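PDB 6R5N: periplasmic beta-glucosidase, which probably hydrolyses terminal, non-reducing beta-D-glucosyl residues, releasing beta-D-glucose in the periplasm. Local coordinates for residues L119-S124 and S170-V175; I49-T54 and A77-H82; K176-Y181 and G217-S222. All coordinates share one frame; numbering follows the deposited sequence. Where two conformers were deposited one is given.

Contact 1 of 3, residues L119-S124 and S170-V175; sequences LDMSFS and SIMAAV. With NOJ (1-deoxynojirimycin), chain D.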
loop_
_atom_site.group_PDB
_atom_site.type_symbol
_atom_site.label_atom_id
_atom_site.label_comp_id
_atom_site.label_asym_id
_atom_site.label_seq_id
_atom_site.Cartn_x
_atom_site.Cartn_y
_atom_site.Cartn_z
ATOM N N LEU A 119 37.696 1.584 -13.884
ATOM C CA LEU A 119 36.663 2.150 -12.979
ATOM C C LEU A 119 37.142 2.035 -11.524
ATOM O O LEU A 119 37.746 0.992 -11.179
ATOM C CB LEU A 119 35.336 1.424 -13.200
ATOM C CG LEU A 119 34.633 1.765 -14.508
ATOM C CD1 LEU A 119 33.620 0.698 -14.863
ATOM C CD2 LEU A 119 33.974 3.140 -14.423
ATOM N N ASP A 120 36.871 3.059 -10.709
ATOM C CA ASP A 120 37.247 3.131 -9.269
ATOM C C ASP A 120 36.054 2.843 -8.347
ATOM O O ASP A 120 36.298 2.589 -7.141
ATOM C CB ASP A 120 37.759 4.517 -8.908
ATOM C CG ASP A 120 38.844 5.008 -9.849
ATOM O OD1 ASP A 120 39.928 4.368 -9.895
ATOM O OD2 ASP A 120 38.581 5.991 -10.569
ATOM N N MET A 121 34.819 2.932 -8.859
ATOM C CA MET A 121 33.608 2.948 -7.991
ATOM C C MET A 121 32.409 2.358 -8.722
ATOM O O MET A 121 32.252 2.597 -9.941
ATOM C CB MET A 121 33.267 4.368 -7.553
ATOM C CG MET A 121 31.967 4.477 -6.745
ATOM S SD MET A 121 31.571 6.214 -6.335
ATOM C CE MET A 121 32.895 6.580 -5.187
ATOM N N SER A 122 31.594 1.599 -8.002
ATOM C CA SER A 122 30.252 1.202 -8.483
ATOM C C SER A 122 29.209 1.857 -7.591
ATOM O O SER A 122 29.403 1.905 -6.349
ATOM C CB SER A 122 30.026 -0.276 -8.532
ATOM O OG SER A 122 28.742 -0.542 -9.092
ATOM N N PHE A 123 28.151 2.332 -8.235
ATOM C CA PHE A 123 26.859 2.693 -7.610
ATOM C C PHE A 123 26.123 1.395 -7.278
ATOM O O PHE A 123 25.101 1.058 -7.900
ATOM C CB PHE A 123 26.087 3.622 -8.535
ATOM C CG PHE A 123 26.815 4.899 -8.873
ATOM C CD1 PHE A 123 27.597 5.556 -7.935
ATOM C CD2 PHE A 123 26.687 5.454 -10.125
ATOM C CE1 PHE A 123 28.218 6.756 -8.231
ATOM C CE2 PHE A 123 27.316 6.654 -10.425
ATOM C CZ PHE A 123 28.084 7.303 -9.483
ATOM N N SER A 124 26.663 0.716 -6.285
ATOM C CA SER A 124 26.239 -0.632 -5.826
ATOM C C SER A 124 26.897 -0.916 -4.475
ATOM O O SER A 124 27.915 -0.297 -4.136
ATOM C CB SER A 124 26.595 -1.661 -6.891
ATOM O OG SER A 124 26.230 -2.988 -6.526
ATOM N N SER A 170 40.245 -3.803 -6.967
ATOM C CA SER A 170 39.178 -3.312 -6.059
ATOM C C SER A 170 38.484 -2.078 -6.642
ATOM O O SER A 170 39.091 -1.328 -7.408
ATOM C CB SER A 170 39.720 -3.030 -4.695
ATOM O OG SER A 170 40.035 -4.262 -4.075
ATOM N N ILE A 171 37.233 -1.880 -6.242
ATOM C CA ILE A 171 36.461 -0.622 -6.441
ATOM C C ILE A 171 35.803 -0.242 -5.129
ATOM O O ILE A 171 35.564 -1.133 -4.267
ATOM C CB ILE A 171 35.411 -0.749 -7.556
ATOM C CG1 ILE A 171 34.365 -1.802 -7.197
ATOM C CG2 ILE A 171 36.089 -0.992 -8.903
ATOM C CD1 ILE A 171 33.318 -1.981 -8.236
ATOM N N MET A 172 35.503 1.043 -5.007
ATOM C CA MET A 172 34.710 1.572 -3.871
ATOM C C MET A 172 33.231 1.253 -4.115
ATOM O O MET A 172 32.752 1.405 -5.254
ATOM C CB MET A 172 34.896 3.086 -3.741
ATOM C CG MET A 172 34.214 3.621 -2.511
ATOM S SD MET A 172 34.583 5.345 -2.240
ATOM C CE MET A 172 36.275 5.197 -1.645
ATOM N N ALA A 173 32.551 0.803 -3.074
ATOM C CA ALA A 173 31.097 0.585 -3.033
ATOM C C ALA A 173 30.422 1.904 -2.645
ATOM O O ALA A 173 30.817 2.474 -1.593
ATOM C CB ALA A 173 30.772 -0.511 -2.057
ATOM N N ALA A 174 29.488 2.386 -3.476
ATOM C CA ALA A 174 28.526 3.469 -3.134
ATOM C C ALA A 174 27.166 2.798 -2.907
ATOM O O ALA A 174 26.426 2.548 -3.896
ATOM C CB ALA A 174 28.472 4.512 -4.217
ATOM N N VAL A 175 26.880 2.436 -1.654
ATOM C CA VAL A 175 25.624 1.720 -1.316
ATOM C C VAL A 175 24.442 2.668 -1.603
ATOM O O VAL A 175 24.563 3.886 -1.353
ATOM C CB VAL A 175 25.663 1.194 0.124
ATOM C CG1 VAL A 175 25.799 2.326 1.136
ATOM C CG2 VAL A 175 24.436 0.330 0.423
HETATM C C1 NOJ D . 19.612 6.795 -11.346
HETATM C C2 NOJ D . 19.448 5.653 -10.348
HETATM O O2 NOJ D . 18.400 6.016 -9.495
HETATM C C3 NOJ D . 20.729 5.134 -9.672
HETATM O O3 NOJ D . 20.475 3.794 -9.266
HETATM C C4 NOJ D . 21.983 5.315 -10.581
HETATM O O4 NOJ D . 23.123 4.927 -9.838
HETATM C C5 NOJ D . 22.142 6.761 -11.101
HETATM N N5 NOJ D . 20.917 7.291 -11.723
HETATM C C6 NOJ D . 23.258 6.938 -12.158
HETATM O O6 NOJ D . 23.262 5.964 -13.197
#

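Contact 2 of 3, residues I49-T54 and A77-H82; sequences IFNTVT and AYDVAH. With NOJ (1-deoxynojirimycin), chain D.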
loop_
_atom_site.group_PDB
_atom_site.type_symbol
_atom_site.label_atom_id
_atom_site.label_comp_id
_atom_site.label_asym_id
_atom_site.label_seq_id
_atom_site.Cartn_x
_atom_site.Cartn_y
_atom_site.Cartn_z
ATOM N N ILE A 49 33.584 11.417 -12.694
ATOM C CA ILE A 49 32.847 11.055 -13.933
ATOM C C ILE A 49 32.035 9.797 -13.619
ATOM O O ILE A 49 32.544 8.950 -12.853
ATOM C CB ILE A 49 33.838 10.823 -15.086
ATOM C CG1 ILE A 49 34.675 12.070 -15.365
ATOM C CG2 ILE A 49 33.132 10.334 -16.338
ATOM C CD1 ILE A 49 33.883 13.235 -15.932
ATOM N N PHE A 50 30.845 9.661 -14.199
ATOM C CA PHE A 50 30.135 8.354 -14.273
ATOM C C PHE A 50 29.772 8.090 -15.736
ATOM O O PHE A 50 29.734 9.050 -16.504
ATOM C CB PHE A 50 28.973 8.288 -13.276
ATOM C CG PHE A 50 27.812 9.209 -13.544
ATOM C CD1 PHE A 50 27.920 10.579 -13.340
ATOM C CD2 PHE A 50 26.604 8.696 -13.995
ATOM C CE1 PHE A 50 26.846 11.417 -13.586
ATOM C CE2 PHE A 50 25.520 9.532 -14.237
ATOM C CZ PHE A 50 25.642 10.892 -14.028
ATOM N N ASN A 51 29.636 6.808 -16.097
ATOM C CA ASN A 51 29.210 6.244 -17.409
ATOM C C ASN A 51 30.312 6.306 -18.483
ATOM O O ASN A 51 29.996 5.998 -19.649
ATOM C CB ASN A 51 27.930 6.880 -17.934
ATOM C CG ASN A 51 26.725 6.495 -17.108
ATOM O OD1 ASN A 51 26.773 5.518 -16.371
ATOM N ND2 ASN A 51 25.684 7.301 -17.174
ATOM N N THR A 52 31.553 6.626 -18.121
ATOM C CA THR A 52 32.767 6.424 -18.972
ATOM C C THR A 52 33.504 5.183 -18.451
ATOM O O THR A 52 33.915 5.201 -17.271
ATOM C CB THR A 52 33.663 7.662 -18.950
ATOM O OG1 THR A 52 32.958 8.714 -19.611
ATOM C CG2 THR A 52 34.990 7.407 -19.631
ATOM N N VAL A 53 33.613 4.128 -19.270
ATOM C CA VAL A 53 33.734 2.741 -18.749
ATOM C C VAL A 53 34.792 1.904 -19.477
ATOM O O VAL A 53 34.837 0.668 -19.206
ATOM C CB VAL A 53 32.380 2.028 -18.784
ATOM C CG1 VAL A 53 31.344 2.771 -17.959
ATOM C CG2 VAL A 53 31.901 1.807 -20.191
ATOM N N THR A 54 35.630 2.493 -20.328
ATOM C CA THR A 54 36.713 1.719 -20.989
ATOM C C THR A 54 38.064 2.342 -20.661
ATOM O O THR A 54 38.101 3.576 -20.381
ATOM C CB THR A 54 36.522 1.627 -22.506
ATOM O OG1 THR A 54 36.798 2.919 -23.041
ATOM C CG2 THR A 54 35.135 1.154 -22.896
ATOM N N ALA A 77 33.069 6.290 -12.035
ATOM C CA ALA A 77 32.057 5.410 -11.428
ATOM C C ALA A 77 31.120 4.901 -12.514
ATOM O O ALA A 77 31.115 5.462 -13.607
ATOM C CB ALA A 77 31.333 6.162 -10.340
ATOM N N TYR A 78 30.396 3.844 -12.200
ATOM C CA TYR A 78 29.444 3.166 -13.102
ATOM C C TYR A 78 28.472 2.349 -12.266
ATOM O O TYR A 78 28.739 2.085 -11.098
ATOM C CB TYR A 78 30.220 2.256 -14.054
ATOM C CG TYR A 78 29.480 1.801 -15.285
ATOM C CD1 TYR A 78 28.571 2.621 -15.945
ATOM C CD2 TYR A 78 29.751 0.559 -15.840
ATOM C CE1 TYR A 78 27.944 2.213 -17.116
ATOM C CE2 TYR A 78 29.139 0.136 -17.015
ATOM C CZ TYR A 78 28.218 0.953 -17.640
ATOM O OH TYR A 78 27.608 0.511 -18.782
ATOM N N ASP A 79 27.367 1.969 -12.883
ATOM C CA ASP A 79 26.337 1.089 -12.299
ATOM C C ASP A 79 26.733 -0.360 -12.598
ATOM O O ASP A 79 26.169 -0.961 -13.539
ATOM C CB ASP A 79 24.971 1.490 -12.848
ATOM C CG ASP A 79 24.559 2.875 -12.388
ATOM O OD1 ASP A 79 24.199 2.981 -11.203
ATOM O OD2 ASP A 79 24.640 3.845 -13.211
ATOM N N VAL A 80 27.706 -0.874 -11.848
ATOM C CA VAL A 80 28.094 -2.304 -11.908
ATOM C C VAL A 80 27.226 -3.002 -10.868
ATOM O O VAL A 80 27.627 -3.060 -9.697
ATOM C CB VAL A 80 29.605 -2.489 -11.687
ATOM C CG1 VAL A 80 29.989 -3.933 -11.874
ATOM C CG2 VAL A 80 30.419 -1.600 -12.629
ATOM N N ALA A 81 26.011 -3.349 -11.266
ATOM C CA ALA A 81 24.937 -3.787 -10.350
ATOM C C ALA A 81 25.084 -5.289 -10.143
ATOM O O ALA A 81 25.039 -5.716 -8.980
ATOM C CB ALA A 81 23.588 -3.420 -10.934
ATOM N N HIS A 82 25.241 -6.053 -11.241
ATOM C CA HIS A 82 25.311 -7.539 -11.205
ATOM C C HIS A 82 26.257 -8.030 -12.303
ATOM O O HIS A 82 25.921 -8.994 -13.002
ATOM C CB HIS A 82 23.899 -8.129 -11.278
ATOM C CG HIS A 82 23.128 -7.717 -12.492
ATOM N ND1 HIS A 82 22.956 -8.554 -13.560
ATOM C CD2 HIS A 82 22.470 -6.568 -12.792
ATOM C CE1 HIS A 82 22.251 -7.946 -14.484
ATOM N NE2 HIS A 82 21.901 -6.732 -14.025
HETATM C C1 NOJ D . 19.612 6.795 -11.346
HETATM C C2 NOJ D . 19.448 5.653 -10.348
HETATM O O2 NOJ D . 18.400 6.016 -9.495
HETATM C C3 NOJ D . 20.729 5.134 -9.672
HETATM O O3 NOJ D . 20.475 3.794 -9.266
HETATM C C4 NOJ D . 21.983 5.315 -10.581
HETATM O O4 NOJ D . 23.123 4.927 -9.838
HETATM C C5 NOJ D . 22.142 6.761 -11.101
HETATM N N5 NOJ D . 20.917 7.291 -11.723
HETATM C C6 NOJ D . 23.258 6.938 -12.158
HETATM O O6 NOJ D . 23.262 5.964 -13.197
HETATM O O HOH W 1 24.828 3.630 -15.823
HETATM O O HOH W 2 32.876 6.670 -15.373
#

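Contact 3 of 3, residues K176-Y181 and G217-S222; sequences KHFALY and GAVMVS. With NOJ (1-deoxynojirimycin), chain D.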
loop_
_atom_site.group_PDB
_atom_site.type_symbol
_atom_site.label_atom_id
_atom_site.label_comp_id
_atom_site.label_asym_id
_atom_site.label_seq_id
_atom_site.Cartn_x
_atom_site.Cartn_y
_atom_site.Cartn_z
ATOM N N LYS A 176 23.349 2.138 -2.151
ATOM C CA LYS A 176 22.180 2.944 -2.561
ATOM C C LYS A 176 20.940 2.135 -2.198
ATOM O O LYS A 176 21.052 0.937 -1.953
ATOM C CB LYS A 176 22.307 3.295 -4.051
ATOM C CG LYS A 176 22.172 2.129 -5.019
ATOM C CD LYS A 176 22.528 2.508 -6.434
ATOM C CE LYS A 176 22.130 1.490 -7.484
ATOM N NZ LYS A 176 22.637 1.919 -8.820
ATOM N N HIS A 177 19.762 2.771 -2.148
ATOM C CA HIS A 177 19.561 4.200 -2.250
ATOM C C HIS A 177 19.106 4.700 -0.886
ATOM O O HIS A 177 18.016 4.283 -0.441
ATOM C CB HIS A 177 18.506 4.528 -3.289
ATOM C CG HIS A 177 18.753 3.976 -4.643
ATOM N ND1 HIS A 177 18.409 2.689 -4.960
ATOM C CD2 HIS A 177 19.288 4.549 -5.748
ATOM C CE1 HIS A 177 18.685 2.495 -6.247
ATOM N NE2 HIS A 177 19.258 3.617 -6.748
ATOM N N PHE A 178 19.935 5.493 -0.218
ATOM C CA PHE A 178 19.729 5.863 1.213
ATOM C C PHE A 178 18.700 6.996 1.268
ATOM O O PHE A 178 19.028 8.107 0.885
ATOM C CB PHE A 178 21.083 6.223 1.815
ATOM C CG PHE A 178 21.075 6.471 3.297
ATOM C CD1 PHE A 178 20.724 5.467 4.180
ATOM C CD2 PHE A 178 21.465 7.691 3.810
ATOM C CE1 PHE A 178 20.771 5.677 5.552
ATOM C CE2 PHE A 178 21.521 7.892 5.181
ATOM C CZ PHE A 178 21.140 6.896 6.044
ATOM N N ALA A 179 17.436 6.743 1.647
ATOM C CA ALA A 179 16.929 5.507 2.230
ATOM C C ALA A 179 15.458 5.299 1.858
ATOM O O ALA A 179 14.780 6.282 1.570
ATOM C CB ALA A 179 17.059 5.571 3.734
ATOM N N LEU A 180 14.995 4.058 1.974
ATOM C CA LEU A 180 13.558 3.628 1.991
ATOM C C LEU A 180 12.941 3.687 0.585
ATOM O O LEU A 180 11.696 3.620 0.482
ATOM C CB LEU A 180 12.744 4.523 2.927
ATOM C CG LEU A 180 13.317 4.782 4.322
ATOM C CD1 LEU A 180 12.263 5.445 5.198
ATOM C CD2 LEU A 180 13.827 3.507 4.976
ATOM N N TYR A 181 13.770 3.794 -0.449
ATOM C CA TYR A 181 13.384 4.043 -1.856
ATOM C C TYR A 181 12.357 2.996 -2.342
ATOM O O TYR A 181 11.389 3.362 -3.041
ATOM C CB TYR A 181 14.677 4.130 -2.673
ATOM C CG TYR A 181 14.524 4.421 -4.141
ATOM C CD1 TYR A 181 13.615 5.342 -4.623
ATOM C CD2 TYR A 181 15.362 3.806 -5.060
ATOM C CE1 TYR A 181 13.495 5.583 -5.987
ATOM C CE2 TYR A 181 15.275 4.051 -6.417
ATOM C CZ TYR A 181 14.321 4.926 -6.895
ATOM O OH TYR A 181 14.218 5.135 -8.247
ATOM N N GLY A 217 32.750 3.038 1.182
ATOM C CA GLY A 217 33.405 4.356 1.109
ATOM C C GLY A 217 32.432 5.464 0.756
ATOM O O GLY A 217 32.748 6.649 1.013
ATOM N N ALA A 218 31.277 5.107 0.174
ATOM C CA ALA A 218 30.292 6.081 -0.335
ATOM C C ALA A 218 28.866 5.594 -0.077
ATOM O O ALA A 218 28.607 4.377 0.056
ATOM C CB ALA A 218 30.562 6.384 -1.805
ATOM N N VAL A 219 27.968 6.561 0.023
ATOM C CA VAL A 219 26.501 6.367 0.148
ATOM C C VAL A 219 25.832 7.232 -0.910
ATOM O O VAL A 219 26.100 8.442 -0.940
ATOM C CB VAL A 219 25.997 6.739 1.557
ATOM C CG1 VAL A 219 24.476 6.701 1.603
ATOM C CG2 VAL A 219 26.600 5.851 2.629
ATOM N N MET A 220 24.979 6.630 -1.730
ATOM C CA MET A 220 24.141 7.386 -2.681
ATOM C C MET A 220 22.791 7.681 -2.034
ATOM O O MET A 220 22.105 6.720 -1.597
ATOM C CB MET A 220 23.909 6.652 -3.995
ATOM C CG MET A 220 23.094 7.520 -4.949
ATOM S SD MET A 220 22.837 6.759 -6.566
ATOM C CE MET A 220 24.474 6.965 -7.260
ATOM N N VAL A 221 22.423 8.962 -2.040
ATOM C CA VAL A 221 21.191 9.471 -1.373
ATOM C C VAL A 221 20.022 9.342 -2.349
ATOM O O VAL A 221 20.226 9.563 -3.542
ATOM C CB VAL A 221 21.371 10.907 -0.871
ATOM C CG1 VAL A 221 20.088 11.373 -0.199
ATOM C CG2 VAL A 221 22.544 10.993 0.100
ATOM N N SER A 222 18.873 8.915 -1.847
ATOM C CA SER A 222 17.706 8.477 -2.655
ATOM C C SER A 222 16.903 9.691 -3.165
ATOM O O SER A 222 17.085 10.822 -2.648
ATOM C CB SER A 222 16.841 7.514 -1.858
ATOM O OG SER A 222 16.150 8.178 -0.794
HETATM C C1 NOJ D . 19.612 6.795 -11.346
HETATM C C2 NOJ D . 19.448 5.653 -10.348
HETATM O O2 NOJ D . 18.400 6.016 -9.495
HETATM C C3 NOJ D . 20.729 5.134 -9.672
HETATM O O3 NOJ D . 20.475 3.794 -9.266
HETATM C C4 NOJ D . 21.983 5.315 -10.581
HETATM O O4 NOJ D . 23.123 4.927 -9.838
HETATM C C5 NOJ D . 22.142 6.761 -11.101
HETATM N N5 NOJ D . 20.917 7.291 -11.723
HETATM C C6 NOJ D . 23.258 6.938 -12.158
HETATM O O6 NOJ D . 23.262 5.964 -13.197
#

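Contact 1 of 3, residues L119-S124 and S170-V175
Met121 and Met172 run side by side and point the same way, both on one face of the sheet. Each starts with CG opposite its own backbone N (chi1 176° in Met121) and bends at the last torsion, which brings Met121 CE to 3.6 Å from Met172 SD. Met121 SD lies 4.1 Å from Ala174 CB, and the same methyl meets the Phe123 ring at its edge, in plane, with CD1 4.0 Å away. Ile171 points toward the other segment and touches it with both branches: CD1 meets Ser122 CB, on the face away from the methionines, while CG2 lies 3.4 Å from Leu119 O, a buried carbonyl without a polar partner in the model. Strands 121-122 and 172-178 are parallel neighbours in the TIM-barrel-like sheet of the N-terminal domain, as the bridges Met121-Met172 and Ser122-Ala173 show. Three backbone bonds set the register: Met172 N to Asp120 O, Ser122 N to Met172 O at 3.0 Å, and Ala174 N to Ser122 O. Ser122 OG is used beyond this pair, bonding to Val80 O. Past the strand end Phe123 centres an inverse gamma turn, and its CB stands 3.5 Å from O4 of 1-deoxynojirimycin.

Contact 2 of 3, residues I49-T54 and A77-H82
Phe50 and Ala77 form the parallel bridge of a beta-alpha-beta unit, in which strand 48-50 passes through helix 55-64 to strand 75-78 in the TIM-barrel-like N-terminal domain. Ala77 N donates to Ile49 O at 2.8 Å and Asn51 N to Ala77 O at 3.2 Å, so Ala77 is gripped from both its N-H and its carbonyl. Phe50 and Ala77 send their CB atoms to the same face, but the Phe50 ring leads away from strand 75-78: with chi1 at 67° CG sits between the backbone N and the carbonyl carbon, and CE2 ends 4.0 Å from C6 of 1-deoxynojirimycin.

Tyr78 is met from two directions. Val53 CG1 covers one face of its ring, in a CH-pi contact modelled too tightly for its exact geometry to carry weight, whereas Asn51 comes to the ring edge, its OD1 in the ring plane and 3.4 Å from CD1. The amide and ring planes are close to perpendicular, 85° apart. Tyr78 CG stands opposite its backbone N (chi1 -163°), which brings the ring within reach of Asn51 and Val53.

Asp79 has its carboxylate divided between two ligand hydroxyls. Its OD1 accepts from O4 of 1-deoxynojirimycin and also forms a salt bridge with Lys176. OD2 accepts from ligand O6 at 2.5 Å. A water bridges the segments beside the ligand, donating to Asp79 OD2 at 2.6 Å and to Asn51 OD1 at 2.8 Å.

Contact 3 of 3, residues K176-Y181 and G217-S222
Lys176 meets Met220 at the root of its side chain, CB to CB at 3.7 Å, and from there runs to the bound 1-deoxynojirimycin. CG, placed between the backbone N and the carbonyl carbon (chi1 68°), lies over the centre of one face of the His177 ring. Beyond it the chain is fully extended: CD passes 3.7 Å from ligand O3, CE comes closer to the same oxygen, and NZ donates to O3 at 2.9 Å and to O4 at 3.2 Å. Besides Asp79, the ammonium is also held by a hydrogen bond to Phe123 O, so its position is fixed from several directions.

The opposite face of the His177 imidazole is covered by Tyr181 CD2, offset toward the rim. With both faces occupied and ND1 bonded to Asp128, the ring presents NE2 to ligand O3 at 2.8 Å, in a nearly straight bond. Met220 bends at its last torsion and brings CE to 3.6 Å from ligand O4.

The end of strand 172-178 joins strand 218-221 through Phe178. Its N-H points almost directly at Met220 O, in the carbonyl plane, while its carbonyl receives Ser222 N from above the plane, 57° out of it. Phe178 CB packs against Val219 CG1, and the Phe178 side chain touches Leu237, Leu238 and Leu242 of helix 235-245. Side chains gathered about a sugar-like ligand at the C-terminal ends of neighbouring parallel strands are typical of TIM-barrel glycosidases, here probably the glucose-binding subsite.

In the fold
All three contacts join neighbouring strands of one parallel sheet, in the order 48-50, 75-78, 121-122, 172-178, 218-221, and all reach the same ligand. Contacts 1 and 3 are wholly buried and share strand 172-178, the first using its beginning and the third its end; contact 2 is partly buried, with Asn51 exposed. Chemistry follows position: contact 1 is mainly backbone bonds and apolar side chains, contact 2 adds water and a carboxylate, and contact 3 brings an ammonium donor and an imidazole whose bond to the ligand has no assigned direction. The centres of contacts 2 and 3 lie about 17 Å apart, yet Asp79 OD1 and Lys176 NZ span the pair at 3.0 Å.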